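Local coordinates for uncharacterized protein (Escherichia coli O157:H7, PDB 4ZV9) that is of unknown function but belongs to the dienelactone hydrolase family and so is probably an alpha/beta hydrolase, at residues A160-A163 against K164-A167. Numbering follows the deposited sequence.
Sequences ADVA and KIEA
Lys164 and Ile165 close back on Asp161 and Val162 through two successive i to i+3 backbone hydrogen bonds, forming two overlapping type I beta turns. The turns lie in the loop between strands 148-151 and 169-174 of an alpha/beta-hydrolase fold. Lys164 N donates to Asp161 O at 3.0 Å, and Ile165 N donates to Val162 O, also at 3.0 Å.

The buried side of the turn is apolar and is made by Val162 and Ile165. Ile165 CB already lies against Val162 O, and chi1 of -64°, with CG1 beside the backbone N of Ile165, brings CG1 next to the same oxygen. Ile165 CD1 ends 4.1 Å from Val162 CA. The methyls of the two residues meet more loosely, with Val162 CG1 4.4 Å from Ile165 CD1. Helix 184-193 covers Val162, and Tyr187 touches both side chains. Helix 132-142 packs on Ile165 through Ala140 and Val141.

The other side is polar and looser, and it faces solvent. Lys164 is exposed and Asp161 partly exposed. Lys164 runs extended from CB to CE, then bends at chi4, 72°, which swings NZ toward the carboxylate of Asp161. The two side chains lie at a slant to each other and form a single weak salt bridge on this solvent side. Near the base of the lysine the fit is closer, with Lys164 CB 3.4 Å from Asp161 O. Lys196 NZ hydrogen-bonds to Ala163 O and Ile165 O. In the salt bridge itself, Lys164 NZ stands 3.5 Å from Asp161 OD1.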
ATOM      1  N   ALA A 160       6.560 -20.918  -0.428  1.00 54.17           N
ATOM      2  CA  ALA A 160       5.951 -21.895   0.487  1.00 56.04           C
ATOM      3  C   ALA A 160       4.711 -21.380   1.237  1.00 53.18           C
ATOM      4  O   ALA A 160       3.964 -22.171   1.805  1.00 52.89           O
ATOM      5  CB  ALA A 160       6.987 -22.398   1.478  1.00 59.03           C
ATOM      6  N   ASP A 161       4.483 -20.069   1.230  1.00 50.96           N
ATOM      7  CA  ASP A 161       3.332 -19.473   1.926  1.00 50.96           C
ATOM      8  C   ASP A 161       2.160 -19.117   1.026  1.00 46.07           C
ATOM      9  O   ASP A 161       1.113 -18.658   1.513  1.00 42.23           O
ATOM     10  CB  ASP A 161       3.769 -18.180   2.605  1.00 56.62           C
ATOM     11  CG  ASP A 161       4.784 -18.401   3.689  1.00 63.34           C
ATOM     12  OD1 ASP A 161       4.610 -19.324   4.504  1.00 66.61           O
ATOM     13  OD2 ASP A 161       5.741 -17.605   3.748  1.00 79.82           O
ATOM     14  N   VAL A 162       2.318 -19.312  -0.278  1.00 43.86           N
ATOM     15  CA  VAL A 162       1.299 -18.889  -1.241  1.00 42.68           C
ATOM     16  C   VAL A 162      -0.066 -19.548  -1.002  1.00 42.15           C
ATOM     17  O   VAL A 162      -1.099 -18.889  -1.160  1.00 43.20           O
ATOM     18  CB  VAL A 162       1.800 -19.066  -2.686  1.00 43.52           C
ATOM     19  CG1 VAL A 162       0.702 -18.824  -3.705  1.00 44.97           C
ATOM     20  CG2 VAL A 162       2.951 -18.109  -2.943  1.00 42.13           C
ATOM     21  N   ALA A 163      -0.083 -20.806  -0.564  1.00 41.10           N
ATOM     22  CA  ALA A 163      -1.351 -21.504  -0.294  1.00 41.52           C
ATOM     23  C   ALA A 163      -2.212 -20.787   0.752  1.00 40.81           C
ATOM     24  O   ALA A 163      -3.437 -20.895   0.730  1.00 41.65           O
ATOM     25  CB  ALA A 163      -1.098 -22.950   0.126  1.00 41.78           C
ATOM     26  N   LYS A 164      -1.578 -20.036   1.655  1.00 42.90           N
ATOM     27  CA  LYS A 164      -2.306 -19.313   2.702  1.00 42.78           C
ATOM     28  C   LYS A 164      -3.071 -18.080   2.199  1.00 39.69           C
ATOM     29  O   LYS A 164      -3.997 -17.607   2.863  1.00 35.43           O
ATOM     30  CB  LYS A 164      -1.337 -18.867   3.797  1.00 46.34           C
ATOM     31  CG  LYS A 164      -0.679 -19.982   4.594  1.00 50.91           C
ATOM     32  CD  LYS A 164       0.283 -19.371   5.615  1.00 57.41           C
ATOM     33  CE  LYS A 164       0.971 -20.355   6.544  1.00 63.33           C
ATOM     34  NZ  LYS A 164       2.004 -21.180   5.861  1.00 68.89           N
ATOM     35  N   ILE A 165      -2.682 -17.557   1.035  1.00 39.44           N
ATOM     36  CA  ILE A 165      -3.283 -16.317   0.497  1.00 34.40           C
ATOM     37  C   ILE A 165      -4.749 -16.470   0.098  1.00 34.18           C
ATOM     38  O   ILE A 165      -5.110 -17.424  -0.605  1.00 35.57           O
ATOM     39  CB  ILE A 165      -2.487 -15.793  -0.726  1.00 35.57           C
ATOM     40  CG1 ILE A 165      -1.070 -15.403  -0.304  1.00 36.27           C
ATOM     41  CG2 ILE A 165      -3.193 -14.593  -1.348  1.00 34.32           C
ATOM     42  CD1 ILE A 165      -0.134 -15.081  -1.452  1.00 38.88           C
ATOM     43  N   GLU A 166      -5.598 -15.551   0.579  1.00 33.98           N
ATOM     44  CA  GLU A 166      -7.015 -15.531   0.208  1.00 34.65           C
ATOM     45  C   GLU A 166      -7.431 -14.213  -0.467  1.00 35.00           C
ATOM     46  O   GLU A 166      -8.371 -14.196  -1.256  1.00 34.28           O
ATOM     47  CB  GLU A 166      -7.919 -15.806   1.413  1.00 35.35           C
ATOM     48  CG  GLU A 166      -7.665 -17.136   2.117  1.00 36.27           C
ATOM     49  CD  GLU A 166      -7.758 -18.353   1.204  1.00 36.29           C
ATOM     50  OE1 GLU A 166      -8.585 -18.367   0.272  1.00 37.13           O
ATOM     51  OE2 GLU A 166      -6.987 -19.306   1.415  1.00 38.30           O
ATOM     52  N   ALA A 167      -6.726 -13.124  -0.172  1.00 32.75           N
ATOM     53  CA  ALA A 167      -7.028 -11.841  -0.784  1.00 32.86           C
ATOM     54  C   ALA A 167      -6.714 -11.861  -2.281  1.00 33.47           C
ATOM     55  O   ALA A 167      -5.612 -12.249  -2.680  1.00 32.07           O
ATOM     56  CB  ALA A 167      -6.210 -10.739  -0.124  1.00 31.78           C
TER